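Local coordinates for protein YiiM (Escherichia coli, PDB 1O65), which is of unknown function but carries a MOSC domain and may, like others of its family, bind molybdenum and act as an oxidoreductase on nitrogenous compounds, at residues A68-W80 with A93-E107. Residues are numbered along the deposited sequence; the frame is centred on the assembly and turned at random.
Sequences ALCHYPREHYLYW and APAFGENLSTDGLTE
A beta-alpha-beta unit of the MOSC domain joins strand 69-73, helix 75-83 and strand 100-102. The strands run parallel, with axes at 22°. Cys70 O takes two backbone donors, Asn99 N and Leu100 N. Asn99 also returns a bond: its OD1 accepts from Cys70 N at 2.8 Å. Tyr72 N and Arg74 N continue the pairing to Leu100 O and Thr102 O.

On the sheet face of Tyr72 lies an aromatic cluster of Tyr72, Tyr77, Trp80 and Phe96. Phe96 lies over one face of Tyr72 as an offset stack, with centroids 4.2 Å apart. His76 CD2 lies over the opposite face, toward the rim. Tyr77 meets Phe96 rim to rim, and its hydroxyl donates to the syn lone pair of Glu98 OE2 at 2.5 Å. Glu98 reaches it with CG set between its backbone N and carbonyl carbon (chi1 67°) and a bend at chi2. A water also donates to this OE2 and to Tyr72 O, and accepts from Ser101 OG.

On the sheet face of His71 and Leu100, Leu100 CB packs over the imidazole. Thr102 OG1 and His71 NE2 share a hydrogen bond of 2.9 Å in the ring plane. His71 ND1 is hydrogen-bonded to Tyr158 OH.

Arg74 lays a face of its guanidinium over the Thr102 backbone. Its NH2 makes a salt bridge to Asp103 OD2 (2.7 Å), reaching it from above the carboxylate plane, and NH1 makes another to Asp18. A leucine here would probably leave Asp103 and Asp18 without the cation that pairs with both. A bend at chi2 (80°) turns the Glu75 carboxylate to Gly104 N, which donates to the syn lone pair of OE2 at 2.7 Å. Glu107 OE2 accepts from Gly155 N and, by its syn lone pair, from His76 NE2 at 2.9 Å, with ring and carboxylate nearly coplanar.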
loop_
_atom_site.group_PDB
_atom_site.type_symbol
_atom_site.label_atom_id
_atom_site.label_comp_id
_atom_site.label_asym_id
_atom_site.label_seq_id
_atom_site.Cartn_x
_atom_site.Cartn_y
_atom_site.Cartn_z
ATOM N N ALA A 68 -1.510 -6.202 -7.023
ATOM C CA ALA A 68 -0.606 -7.328 -7.174
ATOM C C ALA A 68 0.357 -7.454 -5.999
ATOM O O ALA A 68 0.705 -8.588 -5.641
ATOM C CB ALA A 68 0.153 -7.154 -8.491
ATOM N N LEU A 69 0.807 -6.349 -5.412
ATOM C CA LEU A 69 1.744 -6.321 -4.325
ATOM C C LEU A 69 1.371 -5.333 -3.211
ATOM O O LEU A 69 1.029 -4.187 -3.479
ATOM C CB LEU A 69 3.143 -5.898 -4.811
ATOM C CG LEU A 69 3.965 -6.857 -5.645
ATOM C CD1 LEU A 69 4.984 -6.104 -6.489
ATOM C CD2 LEU A 69 4.681 -7.902 -4.788
ATOM N N CYS A 70 1.546 -5.751 -1.972
ATOM C CA CYS A 70 1.210 -4.945 -0.803
ATOM C C CYS A 70 2.495 -4.573 -0.057
ATOM O O CYS A 70 3.310 -5.475 0.197
ATOM C CB CYS A 70 0.292 -5.751 0.129
ATOM S SG CYS A 70 -0.057 -4.896 1.712
ATOM N N HIS A 71 2.665 -3.325 0.315
ATOM C CA HIS A 71 3.876 -2.889 1.002
ATOM C C HIS A 71 3.565 -2.386 2.406
ATOM O O HIS A 71 2.611 -1.618 2.553
ATOM C CB HIS A 71 4.477 -1.682 0.219
ATOM C CG HIS A 71 5.904 -1.411 0.552
ATOM N ND1 HIS A 71 6.911 -1.427 -0.410
ATOM C CD2 HIS A 71 6.520 -1.178 1.738
ATOM C CE1 HIS A 71 8.075 -1.203 0.175
ATOM N NE2 HIS A 71 7.866 -1.044 1.471
ATOM N N TYR A 72 4.368 -2.737 3.411
ATOM C CA TYR A 72 4.140 -2.151 4.744
ATOM C C TYR A 72 5.491 -1.751 5.337
ATOM O O TYR A 72 6.468 -2.508 5.393
ATOM C CB TYR A 72 3.335 -3.024 5.672
ATOM C CG TYR A 72 2.644 -2.304 6.812
ATOM C CD1 TYR A 72 1.559 -1.471 6.583
ATOM C CD2 TYR A 72 3.069 -2.461 8.135
ATOM C CE1 TYR A 72 0.908 -0.808 7.603
ATOM C CE2 TYR A 72 2.426 -1.804 9.158
ATOM C CZ TYR A 72 1.345 -0.980 8.897
ATOM O OH TYR A 72 0.714 -0.319 9.929
ATOM N N PRO A 73 5.598 -0.484 5.704
ATOM C CA PRO A 73 6.848 -0.003 6.273
ATOM C C PRO A 73 7.082 -0.621 7.634
ATOM O O PRO A 73 6.189 -0.569 8.517
ATOM C CB PRO A 73 6.669 1.500 6.349
ATOM C CG PRO A 73 5.524 1.827 5.426
ATOM C CD PRO A 73 4.645 0.602 5.403
ATOM N N ARG A 74 8.270 -1.189 7.852
ATOM C CA ARG A 74 8.605 -1.683 9.191
ATOM C C ARG A 74 8.584 -0.544 10.213
ATOM O O ARG A 74 8.373 -0.840 11.401
ATOM C CB ARG A 74 9.964 -2.380 9.272
ATOM C CG ARG A 74 10.007 -3.740 8.581
ATOM C CD ARG A 74 11.244 -4.550 8.981
ATOM N NE ARG A 74 12.416 -4.041 8.293
ATOM C CZ ARG A 74 12.928 -4.222 7.106
ATOM N NH1 ARG A 74 12.390 -5.015 6.190
ATOM N NH2 ARG A 74 14.072 -3.600 6.754
ATOM N N GLU A 75 8.838 0.713 9.844
ATOM C CA GLU A 75 8.729 1.802 10.823
ATOM C C GLU A 75 7.425 1.723 11.626
ATOM O O GLU A 75 7.442 1.939 12.844
ATOM C CB GLU A 75 8.802 3.158 10.128
ATOM C CG GLU A 75 10.110 3.560 9.500
ATOM C CD GLU A 75 10.472 3.006 8.147
ATOM O OE1 GLU A 75 9.875 2.020 7.653
ATOM O OE2 GLU A 75 11.439 3.555 7.522
ATOM N N HIS A 76 6.285 1.319 11.042
ATOM C CA HIS A 76 5.031 1.303 11.763
ATOM C C HIS A 76 4.934 0.274 12.863
ATOM O O HIS A 76 4.059 0.415 13.727
ATOM C CB HIS A 76 3.814 1.161 10.838
ATOM C CG HIS A 76 3.726 2.182 9.756
ATOM N ND1 HIS A 76 4.198 3.466 9.907
ATOM C CD2 HIS A 76 3.221 2.103 8.504
ATOM C CE1 HIS A 76 4.028 4.128 8.777
ATOM N NE2 HIS A 76 3.410 3.317 7.917
ATOM N N TYR A 77 5.708 -0.797 12.841
ATOM C CA TYR A 77 5.675 -1.794 13.912
ATOM C C TYR A 77 6.174 -1.173 15.213
ATOM O O TYR A 77 5.657 -1.487 16.299
ATOM C CB TYR A 77 6.481 -3.051 13.544
ATOM C CG TYR A 77 5.800 -3.858 12.448
ATOM C CD1 TYR A 77 4.476 -4.238 12.584
ATOM C CD2 TYR A 77 6.460 -4.170 11.255
ATOM C CE1 TYR A 77 3.843 -4.972 11.600
ATOM C CE2 TYR A 77 5.826 -4.883 10.256
ATOM C CZ TYR A 77 4.517 -5.286 10.436
ATOM O OH TYR A 77 3.864 -5.995 9.469
ATOM N N LEU A 78 7.197 -0.317 15.129
ATOM C CA LEU A 78 7.656 0.393 16.329
ATOM C C LEU A 78 6.455 1.115 16.956
ATOM O O LEU A 78 6.149 0.958 18.140
ATOM C CB LEU A 78 8.718 1.434 15.975
ATOM C CG LEU A 78 10.024 0.873 15.388
ATOM C CD1 LEU A 78 10.900 2.020 14.880
ATOM C CD2 LEU A 78 10.761 0.048 16.443
ATOM N N TYR A 79 5.750 1.917 16.152
ATOM C CA TYR A 79 4.575 2.605 16.655
ATOM C C TYR A 79 3.544 1.642 17.238
ATOM O O TYR A 79 3.011 1.876 18.331
ATOM C CB TYR A 79 3.944 3.469 15.560
ATOM C CG TYR A 79 2.633 4.106 16.007
ATOM C CD1 TYR A 79 2.604 5.311 16.674
ATOM C CD2 TYR A 79 1.431 3.472 15.753
ATOM C CE1 TYR A 79 1.402 5.866 17.082
ATOM C CE2 TYR A 79 0.232 4.028 16.136
ATOM C CZ TYR A 79 0.217 5.217 16.809
ATOM O OH TYR A 79 -0.992 5.754 17.203
ATOM N N TRP A 80 3.204 0.550 16.555
ATOM C CA TRP A 80 2.184 -0.348 17.099
ATOM C C TRP A 80 2.637 -1.043 18.366
ATOM O O TRP A 80 1.854 -1.101 19.329
ATOM C CB TRP A 80 1.672 -1.341 16.065
ATOM C CG TRP A 80 1.018 -0.683 14.884
ATOM C CD1 TRP A 80 1.382 -0.814 13.586
ATOM C CD2 TRP A 80 -0.099 0.226 14.908
ATOM N NE1 TRP A 80 0.572 -0.035 12.796
ATOM C CE2 TRP A 80 -0.352 0.604 13.577
ATOM C CE3 TRP A 80 -0.914 0.747 15.912
ATOM C CZ2 TRP A 80 -1.391 1.477 13.222
ATOM C CZ3 TRP A 80 -1.956 1.595 15.566
ATOM C CH2 TRP A 80 -2.188 1.970 14.226
ATOM N N ALA A 93 6.733 -8.058 10.763
ATOM C CA ALA A 93 6.391 -8.403 9.379
ATOM C C ALA A 93 6.230 -9.918 9.285
ATOM O O ALA A 93 6.963 -10.642 9.963
ATOM C CB ALA A 93 7.525 -7.896 8.492
ATOM N N PRO A 94 5.274 -10.434 8.531
ATOM C CA PRO A 94 4.344 -9.618 7.770
ATOM C C PRO A 94 2.945 -9.643 8.348
ATOM O O PRO A 94 1.950 -9.878 7.637
ATOM C CB PRO A 94 4.376 -10.325 6.411
ATOM C CG PRO A 94 4.408 -11.778 6.814
ATOM C CD PRO A 94 5.280 -11.835 8.029
ATOM N N ALA A 95 2.810 -9.248 9.616
ATOM C CA ALA A 95 1.527 -9.277 10.295
ATOM C C ALA A 95 0.429 -8.544 9.542
ATOM O O ALA A 95 -0.740 -8.916 9.627
ATOM C CB ALA A 95 1.631 -8.715 11.704
ATOM N N PHE A 96 0.756 -7.485 8.806
ATOM C CA PHE A 96 -0.284 -6.749 8.082
ATOM C C PHE A 96 -0.584 -7.329 6.718
ATOM O O PHE A 96 -1.334 -6.693 5.968
ATOM C CB PHE A 96 0.093 -5.255 7.991
ATOM C CG PHE A 96 -0.211 -4.519 9.275
ATOM C CD1 PHE A 96 -1.470 -4.003 9.517
ATOM C CD2 PHE A 96 0.753 -4.391 10.260
ATOM C CE1 PHE A 96 -1.754 -3.352 10.703
ATOM C CE2 PHE A 96 0.481 -3.740 11.453
ATOM C CZ PHE A 96 -0.771 -3.219 11.676
ATOM N N GLY A 97 -0.061 -8.489 6.367
ATOM C CA GLY A 97 -0.327 -9.115 5.083
ATOM C C GLY A 97 0.580 -8.636 3.952
ATOM O O GLY A 97 0.429 -9.071 2.801
ATOM N N GLU A 98 1.611 -7.853 4.227
ATOM C CA GLU A 98 2.478 -7.345 3.188
ATOM C C GLU A 98 3.316 -8.376 2.462
ATOM O O GLU A 98 3.730 -9.423 2.956
ATOM C CB GLU A 98 3.419 -6.273 3.775
ATOM C CG GLU A 98 4.428 -6.805 4.770
ATOM C CD GLU A 98 3.929 -6.663 6.196
ATOM O OE1 GLU A 98 2.727 -6.900 6.421
ATOM O OE2 GLU A 98 4.716 -6.305 7.094
ATOM N N ASN A 99 3.613 -8.053 1.198
ATOM C CA ASN A 99 4.537 -8.871 0.412
ATOM C C ASN A 99 5.939 -8.260 0.535
ATOM O O ASN A 99 6.926 -8.981 0.530
ATOM C CB ASN A 99 4.173 -8.886 -1.063
ATOM C CG ASN A 99 2.755 -9.352 -1.311
ATOM O OD1 ASN A 99 1.941 -8.568 -1.826
ATOM N ND2 ASN A 99 2.492 -10.610 -0.962
ATOM N N LEU A 100 5.973 -6.918 0.619
ATOM C CA LEU A 100 7.245 -6.206 0.664
ATOM C C LEU A 100 7.492 -5.484 1.984
ATOM O O LEU A 100 6.699 -4.666 2.422
ATOM C CB LEU A 100 7.338 -5.200 -0.478
ATOM C CG LEU A 100 7.221 -5.736 -1.906
ATOM C CD1 LEU A 100 7.411 -4.634 -2.931
ATOM C CD2 LEU A 100 8.205 -6.869 -2.145
ATOM N N SER A 101 8.655 -5.748 2.600
ATOM C CA SER A 101 8.958 -5.122 3.888
ATOM C C SER A 101 10.288 -4.383 3.797
ATOM O O SER A 101 11.272 -4.958 3.338
ATOM C CB SER A 101 8.967 -6.148 5.002
ATOM O OG SER A 101 9.382 -5.575 6.233
ATOM N N THR A 102 10.320 -3.118 4.205
ATOM C CA THR A 102 11.475 -2.271 4.154
ATOM C C THR A 102 11.602 -1.245 5.297
ATOM O O THR A 102 10.730 -1.017 6.127
ATOM C CB THR A 102 11.379 -1.318 2.917
ATOM O OG1 THR A 102 10.182 -0.542 3.091
ATOM C CG2 THR A 102 11.411 -1.999 1.584
ATOM N N ASP A 103 12.708 -0.511 5.226
ATOM C CA ASP A 103 13.001 0.646 6.048
ATOM C C ASP A 103 13.212 1.809 5.040
ATOM O O ASP A 103 13.526 1.486 3.889
ATOM C CB ASP A 103 14.288 0.560 6.838
ATOM C CG ASP A 103 14.256 -0.360 8.036
ATOM O OD1 ASP A 103 13.535 -0.096 9.015
ATOM O OD2 ASP A 103 15.012 -1.355 7.962
ATOM N N GLY A 104 13.000 3.048 5.440
ATOM C CA GLY A 104 13.260 4.176 4.570
ATOM C C GLY A 104 12.137 4.596 3.661
ATOM O O GLY A 104 12.302 5.607 2.966
ATOM N N LEU A 105 11.034 3.853 3.550
ATOM C CA LEU A 105 9.929 4.214 2.675
ATOM C C LEU A 105 8.632 4.315 3.463
ATOM O O LEU A 105 8.174 3.335 4.077
ATOM C CB LEU A 105 9.770 3.212 1.534
ATOM C CG LEU A 105 10.833 3.242 0.437
ATOM C CD1 LEU A 105 10.639 2.095 -0.540
ATOM C CD2 LEU A 105 10.797 4.552 -0.327
ATOM N N THR A 106 8.020 5.499 3.487
ATOM C CA THR A 106 6.785 5.697 4.227
ATOM C C THR A 106 5.740 6.402 3.375
ATOM O O THR A 106 5.989 6.824 2.244
ATOM C CB THR A 106 6.987 6.533 5.510
ATOM O OG1 THR A 106 7.324 7.872 5.109
ATOM C CG2 THR A 106 8.073 6.000 6.430
ATOM N N GLU A 107 4.518 6.570 3.923
ATOM C CA GLU A 107 3.469 7.271 3.206
ATOM C C GLU A 107 3.880 8.697 2.847
ATOM O O GLU A 107 3.392 9.242 1.836
ATOM C CB GLU A 107 2.170 7.330 4.044
ATOM C CG GLU A 107 1.577 5.933 4.249
ATOM C CD GLU A 107 2.243 5.149 5.355
ATOM O OE1 GLU A 107 3.068 5.703 6.156
ATOM O OE2 GLU A 107 1.986 3.935 5.435
HETATM O O HOH W 1 7.013 -4.649 6.925
HETATM O O HOH W 2 14.428 -4.499 4.134
HETATM O O HOH W 3 10.029 1.535 5.020
#